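Local coordinates for putative cell adhesion protein (Bacteroides fragilis, PDB 4H40) that is probably a fimbrial subunit or component of a distinct type of pilus, with a likely role in adhesion of this gut bacterium to its surroundings, at residues S55-V60 with L172-I177; R79-S84 with L88-E93; M184-R189 with I204-I209; T196-A201 with A243-D248; Y282-T287 with Y297-T302. All blocks are in the same frame, centred on the assembly; numbering follows the deposited sequence.

Interaction 1. Residues S55-V60 with L172-I177; sequences STIRLV and LYLPPI
Leu-59 and Leu-172 reach toward each other across the gap between two strands and meet tip to tip. The contact is wholly apolar, and no hydrogen bond joins the two segments. CD2 of Leu-59 lies 3.7 Å from CD2 of Leu-172, and the same Leu-172 methyl also touches CD1 of Leu-59. With CG anti to the backbone N (chi1 -166°), Leu-59 turns both methyls to Leu-172. Ile-57 and Leu-174 form a second tip-to-tip pair, with Ile-57 CD1 3.8 Å from Leu-174 CD1. Leu-174 also bridges the two pairs, because its other methyl, CD2, sits 3.9 Å from Leu-59 CD1 as the two side chains pass at a slant.

The backbones stay well apart, with CA of Leu-59 and CA of Leu-174 9.5 Å from each other. All four touching residues are buried. Phe-117 and Ile-119 of strand 113-121 continue the same apolar layer. Strand 56-62 pairs with 74-79 and 113-121, whereas strand 169-173 pairs with 14-19. Side chains meeting between separately bonded strands in this way are typical of a beta-sandwich core, consistent with the transthyretin-like clan of this family.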
# COMPACT_ATOMS: atom_id res chain seq x y z
N SER B 55 -6.11 8.19 -33.96
CA SER B 55 -6.32 6.79 -33.61
C SER B 55 -7.10 6.10 -34.72
O SER B 55 -7.69 6.76 -35.57
CB SER B 55 -7.05 6.66 -32.27
OG SER B 55 -8.41 7.04 -32.35
N THR B 56 -7.04 4.77 -34.75
CA THR B 56 -7.74 4.00 -35.78
C THR B 56 -8.76 3.10 -35.14
O THR B 56 -8.58 2.69 -33.98
CB THR B 56 -6.78 3.18 -36.67
OG1 THR B 56 -6.07 2.23 -35.87
CG2 THR B 56 -5.82 4.05 -37.46
N ILE B 57 -9.85 2.81 -35.86
CA ILE B 57 -10.87 1.87 -35.42
C ILE B 57 -11.06 0.84 -36.51
O ILE B 57 -10.96 1.19 -37.68
CB ILE B 57 -12.23 2.52 -34.97
CG1 ILE B 57 -13.04 3.09 -36.12
CG2 ILE B 57 -12.09 3.54 -33.86
CD1 ILE B 57 -14.28 2.33 -36.34
N ARG B 58 -11.29 -0.42 -36.14
CA ARG B 58 -11.63 -1.50 -37.06
C ARG B 58 -13.10 -1.87 -36.90
O ARG B 58 -13.56 -2.16 -35.79
CB ARG B 58 -10.77 -2.77 -36.86
CG ARG B 58 -11.33 -3.98 -37.64
CD ARG B 58 -10.41 -5.18 -37.69
NE ARG B 58 -9.08 -4.83 -38.19
CZ ARG B 58 -8.72 -4.84 -39.47
NH1 ARG B 58 -9.58 -5.21 -40.41
NH2 ARG B 58 -7.49 -4.49 -39.82
N LEU B 59 -13.82 -1.89 -38.00
CA LEU B 59 -15.21 -2.30 -38.01
C LEU B 59 -15.22 -3.77 -38.43
O LEU B 59 -14.75 -4.07 -39.52
CB LEU B 59 -15.97 -1.38 -38.98
CG LEU B 59 -17.49 -1.36 -38.95
CD1 LEU B 59 -18.01 -0.72 -37.69
CD2 LEU B 59 -18.00 -0.56 -40.10
N VAL B 60 -15.62 -4.68 -37.51
CA VAL B 60 -15.71 -6.14 -37.69
C VAL B 60 -17.18 -6.47 -37.96
O VAL B 60 -18.03 -6.17 -37.11
CB VAL B 60 -15.15 -6.96 -36.47
CG1 VAL B 60 -15.11 -8.46 -36.77
CG2 VAL B 60 -13.78 -6.46 -36.01
N LEU B 172 -24.16 4.55 -39.98
CA LEU B 172 -23.94 3.52 -38.97
C LEU B 172 -23.51 4.19 -37.67
O LEU B 172 -22.38 4.66 -37.56
CB LEU B 172 -22.87 2.53 -39.47
CG LEU B 172 -22.55 1.33 -38.58
CD1 LEU B 172 -23.54 0.24 -38.77
CD2 LEU B 172 -21.19 0.79 -38.90
N TYR B 173 -24.43 4.28 -36.71
CA TYR B 173 -24.13 4.90 -35.42
C TYR B 173 -23.41 3.88 -34.52
O TYR B 173 -23.98 2.83 -34.16
CB TYR B 173 -25.40 5.48 -34.77
CG TYR B 173 -25.94 6.70 -35.49
CD1 TYR B 173 -25.40 7.96 -35.26
CD2 TYR B 173 -26.97 6.59 -36.42
CE1 TYR B 173 -25.88 9.09 -35.93
CE2 TYR B 173 -27.47 7.70 -37.09
CZ TYR B 173 -26.91 8.96 -36.85
OH TYR B 173 -27.38 10.08 -37.51
N LEU B 174 -22.14 4.17 -34.20
CA LEU B 174 -21.31 3.29 -33.41
C LEU B 174 -21.56 3.47 -31.95
O LEU B 174 -21.65 4.61 -31.49
CB LEU B 174 -19.81 3.50 -33.69
CG LEU B 174 -19.29 3.28 -35.11
CD1 LEU B 174 -17.81 3.17 -35.08
CD2 LEU B 174 -19.85 2.05 -35.73
N PRO B 175 -21.65 2.36 -31.17
CA PRO B 175 -21.78 2.52 -29.72
C PRO B 175 -20.42 2.93 -29.10
O PRO B 175 -19.38 2.76 -29.76
CB PRO B 175 -22.23 1.13 -29.25
CG PRO B 175 -22.29 0.25 -30.50
CD PRO B 175 -21.52 0.94 -31.55
N PRO B 176 -20.37 3.51 -27.89
CA PRO B 176 -19.05 3.83 -27.31
C PRO B 176 -18.26 2.53 -27.04
O PRO B 176 -18.85 1.45 -26.93
CB PRO B 176 -19.38 4.59 -26.03
CG PRO B 176 -20.77 4.21 -25.68
CD PRO B 176 -21.47 3.83 -26.95
N ILE B 177 -16.92 2.63 -27.01
CA ILE B 177 -16.04 1.49 -26.75
C ILE B 177 -15.35 1.71 -25.39
O ILE B 177 -15.41 2.78 -24.81
CB ILE B 177 -15.08 1.20 -27.95
CG1 ILE B 177 -14.20 2.42 -28.32
CG2 ILE B 177 -15.87 0.66 -29.15
CD1 ILE B 177 -13.29 2.25 -29.61

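Interaction 2. Residues R79-S84 with L88-E93; sequences RNAGTS and LLYPCE
Arg-79 and Leu-88 are the antiparallel hydrogen-bonded pair that closes a beta hairpin, with the connecting loop lying between them. Arg-79 N donates to Leu-88 O at 3.1 Å, and Leu-88 N donates back to Arg-79 O at 2.8 Å. The second bond is the more bent of the two. Beyond this pair the chain bends in an inverse gamma turn centred on Asn-80.

Leu-88 then folds over the loop. Its CD1 touches CB of Ala-81 at 3.9 Å and lies 3.6 Å from N of Gly-82. On the same face of the hairpin, Tyr-90 brings its CE1 to 3.6 Å from CB of Arg-79. The tyrosine and arginine side chains cross at about a right angle. The arginine bends at chi2 (-62°), and its end leads away from strand 88-94. There NH1 makes a salt bridge to Asp-53, whose other carboxylate oxygen accepts a bond from Asn-80 N.

The contact lies at the surface. Strand 88-94 runs on between strands 74-79 and 100-102, and Leu-89 turns the other way, onto Tyr-76 and Val-78 of strand 74-79.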
# COMPACT_ATOMS: atom_id res chain seq x y z
N ARG B 79 -10.30 11.81 -36.95
CA ARG B 79 -9.93 13.21 -37.02
C ARG B 79 -11.05 14.02 -36.39
O ARG B 79 -12.19 14.01 -36.88
CB ARG B 79 -9.60 13.72 -38.45
CG ARG B 79 -8.32 13.17 -39.09
CD ARG B 79 -7.02 13.51 -38.38
NE ARG B 79 -5.93 12.68 -38.90
CZ ARG B 79 -4.75 12.52 -38.31
NH1 ARG B 79 -4.48 13.13 -37.16
NH2 ARG B 79 -3.83 11.74 -38.87
N ASN B 80 -10.74 14.67 -35.25
CA ASN B 80 -11.67 15.50 -34.49
C ASN B 80 -11.85 16.84 -35.22
O ASN B 80 -11.56 17.92 -34.69
CB ASN B 80 -11.19 15.67 -33.05
CG ASN B 80 -11.34 14.43 -32.20
OD1 ASN B 80 -11.89 13.40 -32.61
ND2 ASN B 80 -10.86 14.51 -30.97
N ALA B 81 -12.36 16.74 -36.47
CA ALA B 81 -12.56 17.84 -37.39
C ALA B 81 -14.04 18.21 -37.57
O ALA B 81 -14.32 19.16 -38.29
CB ALA B 81 -11.95 17.48 -38.73
N GLY B 82 -14.96 17.52 -36.88
CA GLY B 82 -16.40 17.79 -36.95
C GLY B 82 -16.86 19.08 -36.28
O GLY B 82 -16.03 19.82 -35.74
N THR B 83 -18.19 19.36 -36.33
CA THR B 83 -18.82 20.55 -35.74
C THR B 83 -18.58 20.56 -34.22
O THR B 83 -18.95 19.58 -33.54
CB THR B 83 -20.30 20.59 -36.09
N SER B 84 -17.92 21.63 -33.70
CA SER B 84 -17.51 21.86 -32.29
C SER B 84 -16.47 20.80 -31.83
O SER B 84 -16.56 20.26 -30.72
CB SER B 84 -18.72 21.91 -31.34
OG SER B 84 -18.34 21.98 -29.97
N LEU B 88 -14.67 12.62 -36.77
CA LEU B 88 -14.99 12.18 -38.14
C LEU B 88 -14.14 10.95 -38.51
O LEU B 88 -12.95 10.91 -38.18
CB LEU B 88 -14.78 13.31 -39.16
CG LEU B 88 -15.58 14.61 -38.93
CD1 LEU B 88 -15.20 15.65 -39.93
CD2 LEU B 88 -17.09 14.37 -38.96
N LEU B 89 -14.77 9.93 -39.15
CA LEU B 89 -14.11 8.65 -39.49
C LEU B 89 -13.81 8.51 -40.99
O LEU B 89 -14.73 8.50 -41.82
CB LEU B 89 -14.96 7.46 -39.01
CG LEU B 89 -15.25 7.41 -37.50
CD1 LEU B 89 -16.38 6.45 -37.19
CD2 LEU B 89 -14.03 7.01 -36.72
N TYR B 90 -12.51 8.42 -41.32
CA TYR B 90 -12.04 8.36 -42.71
C TYR B 90 -11.52 6.98 -43.07
O TYR B 90 -10.57 6.51 -42.45
CB TYR B 90 -10.94 9.40 -42.95
CG TYR B 90 -11.39 10.82 -42.71
CD1 TYR B 90 -11.27 11.40 -41.45
CD2 TYR B 90 -11.91 11.60 -43.74
CE1 TYR B 90 -11.69 12.71 -41.21
CE2 TYR B 90 -12.34 12.91 -43.51
CZ TYR B 90 -12.21 13.46 -42.25
OH TYR B 90 -12.62 14.76 -42.04
N PRO B 91 -12.06 6.34 -44.13
CA PRO B 91 -11.55 5.02 -44.53
C PRO B 91 -10.04 5.06 -44.75
O PRO B 91 -9.51 6.02 -45.32
CB PRO B 91 -12.30 4.73 -45.84
CG PRO B 91 -13.55 5.52 -45.74
CD PRO B 91 -13.18 6.77 -45.00
N CYS B 92 -9.33 4.07 -44.22
CA CYS B 92 -7.88 4.00 -44.35
C CYS B 92 -7.42 2.55 -44.50
O CYS B 92 -8.24 1.62 -44.44
CB CYS B 92 -7.20 4.70 -43.17
SG CYS B 92 -7.40 3.87 -41.57
N GLU B 93 -6.12 2.37 -44.74
CA GLU B 93 -5.48 1.06 -44.85
C GLU B 93 -4.46 0.97 -43.73
O GLU B 93 -3.72 1.93 -43.50
CB GLU B 93 -4.84 0.86 -46.23
CG GLU B 93 -5.86 0.68 -47.35
CD GLU B 93 -6.79 -0.52 -47.25
OE1 GLU B 93 -6.35 -1.60 -46.79
OE2 GLU B 93 -7.96 -0.38 -47.67

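Interaction 3. Residues M184-R189 with I204-I209; sequences MQFTVR and IEISGI
The ring of Phe-186 meets Ile-206 at its edge. Ile-206 CD1 lies near the ring plane, 3.5 Å from Phe-186 CE2 and 3.9 Å from Phe-186 CZ. The two side chains come from opposite directions, so the methyl abuts the rim of the ring. Ile-204 approaches the same ring obliquely, its CG2 4.2 Å from Phe-186 CD2. Two isoleucines of one strand thus share a single aromatic group.

Met-184, present as selenomethionine, adds the third part of the contact. Its SE lies 4.0 Å from CG2 of Ile-206 and about as far from CD1, so it sits against both branches of that residue. The two side chains pass at a slant. With CG1 anti to the carbonyl carbon (chi1 -53°), Ile-206 sends CD1 to the ring, and its CG2 is left to meet the selenium.

All four residues are buried, and no hydrogen bond links the segments. The axes of strands 184-189 and 204-207 come no nearer than 10.4 Å, and their directions differ by 142°. Val-269 and Ile-240 pack on Phe-186, Val-238 and Thr-255 on Ile-206. Strand 177-190 is bonded to 251-257 and 296-305, whereas 197-207 lies between 237-240 and 266-275. The facing rows of large apolar side chains are those of a beta-sandwich core, consistent with a fimbrillin-like family of the transthyretin clan.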
# COMPACT_ATOMS: atom_id res chain seq x y z
N MSE B 184 -1.55 0.99 -15.68
CA MSE B 184 -0.72 1.35 -14.54
C MSE B 184 -0.09 2.69 -14.85
O MSE B 184 0.31 2.94 -16.00
CB MSE B 184 0.32 0.29 -14.21
CG MSE B 184 -0.30 -0.98 -13.69
SE MSE B 184 0.95 -2.31 -12.99
CE MSE B 184 0.99 -1.72 -11.16
N GLN B 185 -0.09 3.61 -13.87
CA GLN B 185 0.51 4.90 -14.04
C GLN B 185 1.37 5.23 -12.84
O GLN B 185 0.97 4.98 -11.71
CB GLN B 185 -0.55 5.96 -14.24
CG GLN B 185 0.05 7.27 -14.60
CD GLN B 185 -0.99 8.32 -14.68
OE1 GLN B 185 -1.54 8.57 -15.74
NE2 GLN B 185 -1.25 8.96 -13.57
N PHE B 186 2.56 5.77 -13.08
CA PHE B 186 3.53 6.19 -12.09
C PHE B 186 3.88 7.67 -12.34
O PHE B 186 4.28 8.04 -13.45
CB PHE B 186 4.79 5.30 -12.13
CG PHE B 186 4.46 3.81 -12.10
CD1 PHE B 186 4.27 3.15 -10.89
CD2 PHE B 186 4.29 3.10 -13.27
CE1 PHE B 186 3.89 1.81 -10.87
CE2 PHE B 186 3.91 1.75 -13.24
CZ PHE B 186 3.70 1.13 -12.04
N THR B 187 3.60 8.51 -11.33
CA THR B 187 3.99 9.91 -11.29
C THR B 187 5.17 9.94 -10.34
O THR B 187 5.03 9.49 -9.18
CB THR B 187 2.83 10.82 -10.88
OG1 THR B 187 1.74 10.66 -11.79
CG2 THR B 187 3.23 12.27 -10.82
N VAL B 188 6.37 10.33 -10.84
CA VAL B 188 7.60 10.43 -10.03
C VAL B 188 7.90 11.90 -9.80
O VAL B 188 8.20 12.62 -10.76
CB VAL B 188 8.82 9.70 -10.62
CG1 VAL B 188 9.99 9.75 -9.65
CG2 VAL B 188 8.49 8.26 -11.02
N ARG B 189 7.79 12.36 -8.55
CA ARG B 189 8.03 13.75 -8.20
C ARG B 189 9.48 14.00 -7.79
O ARG B 189 10.13 13.11 -7.24
CB ARG B 189 7.12 14.16 -7.06
CG ARG B 189 5.66 14.33 -7.42
CD ARG B 189 4.88 14.70 -6.19
NE ARG B 189 3.46 14.87 -6.48
CZ ARG B 189 2.48 14.71 -5.59
NH1 ARG B 189 2.76 14.36 -4.33
NH2 ARG B 189 1.21 14.88 -5.94
N ILE B 204 11.02 2.17 -16.60
CA ILE B 204 10.27 1.48 -15.54
C ILE B 204 9.89 0.08 -16.04
O ILE B 204 9.19 -0.06 -17.04
CB ILE B 204 9.03 2.31 -15.11
CG1 ILE B 204 9.47 3.65 -14.49
CG2 ILE B 204 8.11 1.50 -14.16
CD1 ILE B 204 8.46 4.66 -14.54
N GLU B 205 10.39 -0.95 -15.34
CA GLU B 205 10.10 -2.34 -15.66
C GLU B 205 9.17 -2.95 -14.60
O GLU B 205 9.49 -2.99 -13.41
CB GLU B 205 11.39 -3.14 -15.82
CG GLU B 205 11.13 -4.55 -16.32
CD GLU B 205 12.34 -5.25 -16.90
OE1 GLU B 205 13.42 -5.22 -16.26
OE2 GLU B 205 12.19 -5.86 -17.99
N ILE B 206 7.99 -3.36 -15.06
CA ILE B 206 6.95 -4.03 -14.31
C ILE B 206 7.14 -5.54 -14.59
O ILE B 206 7.28 -5.93 -15.74
CB ILE B 206 5.57 -3.46 -14.71
CG1 ILE B 206 5.56 -1.91 -14.58
CG2 ILE B 206 4.42 -4.11 -13.91
CD1 ILE B 206 4.32 -1.23 -15.05
N SER B 207 7.26 -6.35 -13.54
CA SER B 207 7.52 -7.79 -13.61
C SER B 207 6.52 -8.58 -12.78
O SER B 207 6.02 -8.07 -11.78
CB SER B 207 8.93 -8.09 -13.10
OG SER B 207 9.93 -7.88 -14.08
N GLY B 208 6.28 -9.82 -13.19
CA GLY B 208 5.37 -10.74 -12.52
C GLY B 208 3.92 -10.54 -12.91
O GLY B 208 3.01 -10.69 -12.08
N ILE B 209 3.69 -10.20 -14.18
CA ILE B 209 2.35 -9.95 -14.68
C ILE B 209 1.92 -11.13 -15.61
O ILE B 209 2.70 -12.06 -15.81
CB ILE B 209 2.26 -8.55 -15.34
CG1 ILE B 209 3.55 -8.21 -16.15
CG2 ILE B 209 2.00 -7.52 -14.28
CD1 ILE B 209 3.38 -7.23 -17.27

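Interaction 4. Residues T196-A201 with A243-D248; sequences TLEMLA and ATRNAD
Arg-245 grips the backbone carbonyl of Leu-197 end-on, with both terminal nitrogens bonded to one oxygen. NH2 of Arg-245 lies 2.7 Å from Leu-197 O, and NH1 of Arg-245 lies 3.0 Å from it. The NH2 bond is the straighter, with an N-H...O angle of 154° against 135° for NH1. The oxygen lies almost in the guanidinium plane, at its edge. It sits between the two N-H groups, almost in line with NE and CZ, so the pair fixes where the end of the group lies rather than its rotation about that line. Beside these bonds, CG of Glu-198 lies 3.9 Å from Arg-245 NH2. The Glu-198 carboxylate does not join in: OE2 remains 5.7 Å from Arg-245 NH2, so any attraction between these charges is probably weak and long-range.

A second, apolar touch lies further along. CB of Ala-243 meets CG of Met-199 at 3.7 Å, with SE of this selenomethionine slightly more distant.

The next shell places these groups. The arginine leaves its backbone with CG anti to N and then bends at chi3 (-75°), which carries the guanidinium across to the carbonyl of Leu-197. NH1 also makes a weak hydrogen bond to Asn-249 O. Leu-251 packs on both Arg-245 and Leu-197. Leu-197 further touches Val-188, Ala-190 and Leu-273.

Strand 197-207 lies between 237-240 and 266-275, while the short strand 244-245, which follows 237-240 in the chain, pairs with 251-257. The contact thus joins strands of two separate pairings at the surface.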
# COMPACT_ATOMS: atom_id res chain seq x y z
N THR B 196 17.44 17.51 -10.94
CA THR B 196 17.17 16.90 -12.24
C THR B 196 16.72 15.47 -12.02
O THR B 196 17.30 14.74 -11.22
CB THR B 196 18.38 16.96 -13.20
OG1 THR B 196 19.41 16.11 -12.70
CG2 THR B 196 18.90 18.36 -13.42
N LEU B 197 15.68 15.08 -12.75
CA LEU B 197 15.06 13.77 -12.67
C LEU B 197 14.65 13.38 -14.08
O LEU B 197 13.76 14.00 -14.67
CB LEU B 197 13.86 13.86 -11.70
CG LEU B 197 12.82 12.75 -11.65
CD1 LEU B 197 13.38 11.48 -11.07
CD2 LEU B 197 11.58 13.23 -10.89
N GLU B 198 15.32 12.37 -14.63
CA GLU B 198 15.08 11.85 -15.97
C GLU B 198 14.91 10.34 -15.91
O GLU B 198 15.24 9.73 -14.90
CB GLU B 198 16.26 12.18 -16.90
CG GLU B 198 16.51 13.66 -17.18
CD GLU B 198 17.92 13.91 -17.69
OE1 GLU B 198 18.85 13.96 -16.86
OE2 GLU B 198 18.09 14.00 -18.93
N MSE B 199 14.42 9.75 -17.01
CA MSE B 199 14.28 8.30 -17.20
C MSE B 199 15.57 7.75 -17.75
O MSE B 199 16.11 8.32 -18.70
CB MSE B 199 13.16 7.98 -18.23
CG MSE B 199 11.75 8.30 -17.76
SE MSE B 199 10.87 6.85 -16.77
CE MSE B 199 10.39 5.76 -18.23
N LEU B 200 16.04 6.61 -17.25
CA LEU B 200 17.17 5.97 -17.89
C LEU B 200 16.63 5.18 -19.11
O LEU B 200 15.41 4.96 -19.19
CB LEU B 200 17.91 5.06 -16.90
CG LEU B 200 18.70 5.73 -15.79
CD1 LEU B 200 19.20 4.70 -14.83
CD2 LEU B 200 19.83 6.58 -16.35
N ALA B 201 17.50 4.74 -20.04
CA ALA B 201 17.04 3.95 -21.19
C ALA B 201 16.28 2.68 -20.72
O ALA B 201 15.36 2.23 -21.40
CB ALA B 201 18.21 3.57 -22.06
N ALA B 243 8.22 8.86 -20.80
CA ALA B 243 7.54 9.61 -19.76
C ALA B 243 7.31 11.02 -20.22
O ALA B 243 8.00 11.48 -21.11
CB ALA B 243 8.35 9.59 -18.47
N THR B 244 6.34 11.71 -19.65
CA THR B 244 6.04 13.11 -19.96
C THR B 244 6.41 13.97 -18.77
O THR B 244 6.38 13.50 -17.64
CB THR B 244 4.53 13.30 -20.34
OG1 THR B 244 3.72 12.87 -19.26
CG2 THR B 244 4.13 12.55 -21.59
N ARG B 245 6.71 15.23 -18.98
CA ARG B 245 7.06 16.08 -17.88
C ARG B 245 5.98 17.04 -17.53
O ARG B 245 5.43 17.71 -18.41
CB ARG B 245 8.35 16.87 -18.17
CG ARG B 245 9.01 17.20 -16.84
CD ARG B 245 10.36 17.78 -16.97
NE ARG B 245 11.36 16.80 -17.34
CZ ARG B 245 11.98 16.01 -16.48
NH1 ARG B 245 11.63 16.01 -15.20
NH2 ARG B 245 12.91 15.17 -16.90
N ASN B 246 5.71 17.17 -16.23
CA ASN B 246 4.77 18.13 -15.67
C ASN B 246 5.53 19.37 -15.32
O ASN B 246 6.76 19.31 -15.25
CB ASN B 246 4.07 17.56 -14.45
CG ASN B 246 3.15 16.41 -14.75
OD1 ASN B 246 2.73 16.20 -15.90
ND2 ASN B 246 2.78 15.67 -13.71
N ALA B 247 4.83 20.51 -15.13
CA ALA B 247 5.44 21.82 -14.85
C ALA B 247 6.27 21.83 -13.54
O ALA B 247 7.24 22.60 -13.43
CB ALA B 247 4.36 22.87 -14.78
N ASP B 248 5.88 20.97 -12.57
CA ASP B 248 6.55 20.81 -11.27
C ASP B 248 7.81 19.89 -11.35
O ASP B 248 8.41 19.57 -10.32
CB ASP B 248 5.54 20.28 -10.22
CG ASP B 248 4.94 18.92 -10.51
OD1 ASP B 248 5.27 18.34 -11.55
OD2 ASP B 248 4.15 18.42 -9.65

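Interaction 5. Residues Y282-T287 with Y297-T302; sequences YQMLLT and YNYTAT
Strands 282-287 and 297-302 run in roughly opposite directions with no hydrogen bond between them, and CA of Met-284 is 10.0 Å from CA of Ala-301. The gap is spanned mainly by one aromatic side chain, that of Tyr-299, which meets Met-284 and Leu-286.

Met-284, a selenomethionine here, brings its terminal methyl CE to 3.5 Å from CD2 of Tyr-299. The same methyl is 3.8 Å from Tyr-299 CE2, so it reaches the CD2-CE2 bond obliquely. A bend at chi3 (41°) carries CE round to the ring. Leu-286 comes from the opposite direction to the tyrosine and meets the far end of its side chain. CD1 of Leu-286 lies 3.7 Å from Tyr-299 CZ and 3.5 Å from Tyr-299 OH. Its other methyl, CD2, makes a longer contact with Tyr-299 CE2 at 4.1 Å. Neither partner of the ring supplies a polar group.

All three residues are buried. Met-184 and Asn-316 also touch Tyr-299, and Trp-314 touches Met-284. On the other side of strand 278-287, Leu-285 packs on Ser-264 of the second subunit. Strand 278-287 pairs with 266-275, whereas 296-305 lies between 177-190 and 310-321. An aromatic side chain spanning two such layers is in keeping with a beta-sandwich of the transthyretin-like type.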
# COMPACT_ATOMS: atom_id res chain seq x y z
N TYR B 282 15.23 1.81 -8.06
CA TYR B 282 14.34 1.62 -6.93
C TYR B 282 13.37 0.53 -7.23
O TYR B 282 12.83 0.48 -8.33
CB TYR B 282 13.54 2.91 -6.61
CG TYR B 282 14.41 4.13 -6.47
CD1 TYR B 282 15.11 4.37 -5.30
CD2 TYR B 282 14.55 5.03 -7.52
CE1 TYR B 282 15.92 5.49 -5.16
CE2 TYR B 282 15.37 6.15 -7.40
CZ TYR B 282 16.07 6.37 -6.22
OH TYR B 282 16.88 7.47 -6.08
N GLN B 283 13.09 -0.30 -6.25
CA GLN B 283 12.15 -1.38 -6.45
C GLN B 283 10.94 -1.26 -5.55
O GLN B 283 11.08 -1.14 -4.32
CB GLN B 283 12.82 -2.73 -6.20
CG GLN B 283 11.84 -3.88 -6.23
CD GLN B 283 12.53 -5.19 -6.19
OE1 GLN B 283 12.50 -5.94 -7.16
NE2 GLN B 283 13.18 -5.48 -5.07
N MSE B 284 9.74 -1.35 -6.16
CA MSE B 284 8.48 -1.42 -5.45
C MSE B 284 7.99 -2.88 -5.54
O MSE B 284 7.73 -3.33 -6.66
CB MSE B 284 7.44 -0.46 -6.03
CG MSE B 284 7.69 1.01 -5.83
SE MSE B 284 6.52 2.11 -7.03
CE MSE B 284 4.93 1.13 -6.87
N LEU B 285 7.90 -3.63 -4.41
CA LEU B 285 7.33 -4.97 -4.47
C LEU B 285 5.89 -4.85 -4.04
O LEU B 285 5.64 -4.35 -2.95
CB LEU B 285 8.11 -5.98 -3.64
CG LEU B 285 9.29 -6.63 -4.38
CD1 LEU B 285 10.33 -7.12 -3.39
CD2 LEU B 285 8.84 -7.79 -5.25
N LEU B 286 4.96 -5.18 -4.93
CA LEU B 286 3.52 -5.03 -4.73
C LEU B 286 2.82 -6.38 -4.68
O LEU B 286 2.75 -7.13 -5.66
CB LEU B 286 2.90 -4.14 -5.81
CG LEU B 286 3.66 -2.83 -6.14
CD1 LEU B 286 3.10 -2.15 -7.41
CD2 LEU B 286 3.71 -1.91 -4.94
N THR B 287 2.34 -6.69 -3.49
CA THR B 287 1.64 -7.94 -3.23
C THR B 287 0.13 -7.61 -3.11
O THR B 287 -0.22 -6.46 -2.87
CB THR B 287 2.29 -8.57 -1.99
OG1 THR B 287 1.82 -9.92 -1.78
CG2 THR B 287 2.10 -7.72 -0.75
N TYR B 297 -4.39 1.86 -12.16
CA TYR B 297 -3.70 1.58 -10.92
C TYR B 297 -2.59 2.61 -10.88
O TYR B 297 -1.56 2.45 -11.54
CB TYR B 297 -3.26 0.09 -10.87
CG TYR B 297 -4.46 -0.83 -11.02
CD1 TYR B 297 -4.94 -1.19 -12.27
CD2 TYR B 297 -5.19 -1.22 -9.90
CE1 TYR B 297 -6.11 -1.93 -12.42
CE2 TYR B 297 -6.35 -1.99 -10.04
CZ TYR B 297 -6.83 -2.30 -11.30
OH TYR B 297 -7.96 -3.06 -11.43
N ASN B 298 -2.93 3.77 -10.30
CA ASN B 298 -2.10 4.97 -10.18
C ASN B 298 -1.27 4.99 -8.92
O ASN B 298 -1.77 4.72 -7.86
CB ASN B 298 -3.00 6.19 -10.17
CG ASN B 298 -3.95 6.19 -11.32
OD1 ASN B 298 -3.58 5.81 -12.44
ND2 ASN B 298 -5.20 6.57 -11.07
N TYR B 299 -0.00 5.32 -9.06
CA TYR B 299 0.98 5.43 -8.00
C TYR B 299 1.62 6.81 -8.08
O TYR B 299 1.70 7.36 -9.17
CB TYR B 299 2.03 4.33 -8.12
CG TYR B 299 1.48 2.95 -7.81
CD1 TYR B 299 0.81 2.20 -8.77
CD2 TYR B 299 1.68 2.37 -6.55
CE1 TYR B 299 0.30 0.94 -8.48
CE2 TYR B 299 1.20 1.10 -6.26
CZ TYR B 299 0.47 0.40 -7.22
OH TYR B 299 -0.05 -0.82 -6.89
N THR B 300 1.97 7.39 -6.91
CA THR B 300 2.64 8.70 -6.82
C THR B 300 3.89 8.47 -5.97
O THR B 300 3.79 8.07 -4.81
CB THR B 300 1.70 9.81 -6.36
OG1 THR B 300 0.52 9.72 -7.16
CG2 THR B 300 2.26 11.16 -6.61
N ALA B 301 5.05 8.57 -6.61
CA ALA B 301 6.30 8.33 -5.93
C ALA B 301 7.11 9.66 -5.83
O ALA B 301 6.99 10.51 -6.71
CB ALA B 301 7.08 7.25 -6.66
N THR B 302 7.90 9.85 -4.75
CA THR B 302 8.73 11.03 -4.60
C THR B 302 10.16 10.62 -4.37
O THR B 302 10.41 9.81 -3.49
CB THR B 302 8.22 11.91 -3.45
OG1 THR B 302 6.86 12.25 -3.70
CG2 THR B 302 9.03 13.17 -3.27

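In the fold
From the N terminus, the chain first passes through residues 55-60, whose partner at 172-177 closes a long loop as interaction 1. Interaction 2 falls within that loop as a local hairpin, and the two touch through Leu-89. Both belong to the N-terminal lobe. The chain then enters the other lobe along strand 177-190. Interaction 3 closes a short loop between 177-190 and 197-207, and interaction 4 a longer one from 197-207 to 244-245. The two cross, their segments alternating along the chain, and Ile-204 and Met-199 pack together. Interaction 5 follows in series, a short loop joining 278-287 to 296-305. Probable backbone hydrogen bonds between Ala-301 and both Thr-187 and Arg-189 tie it to interaction 3.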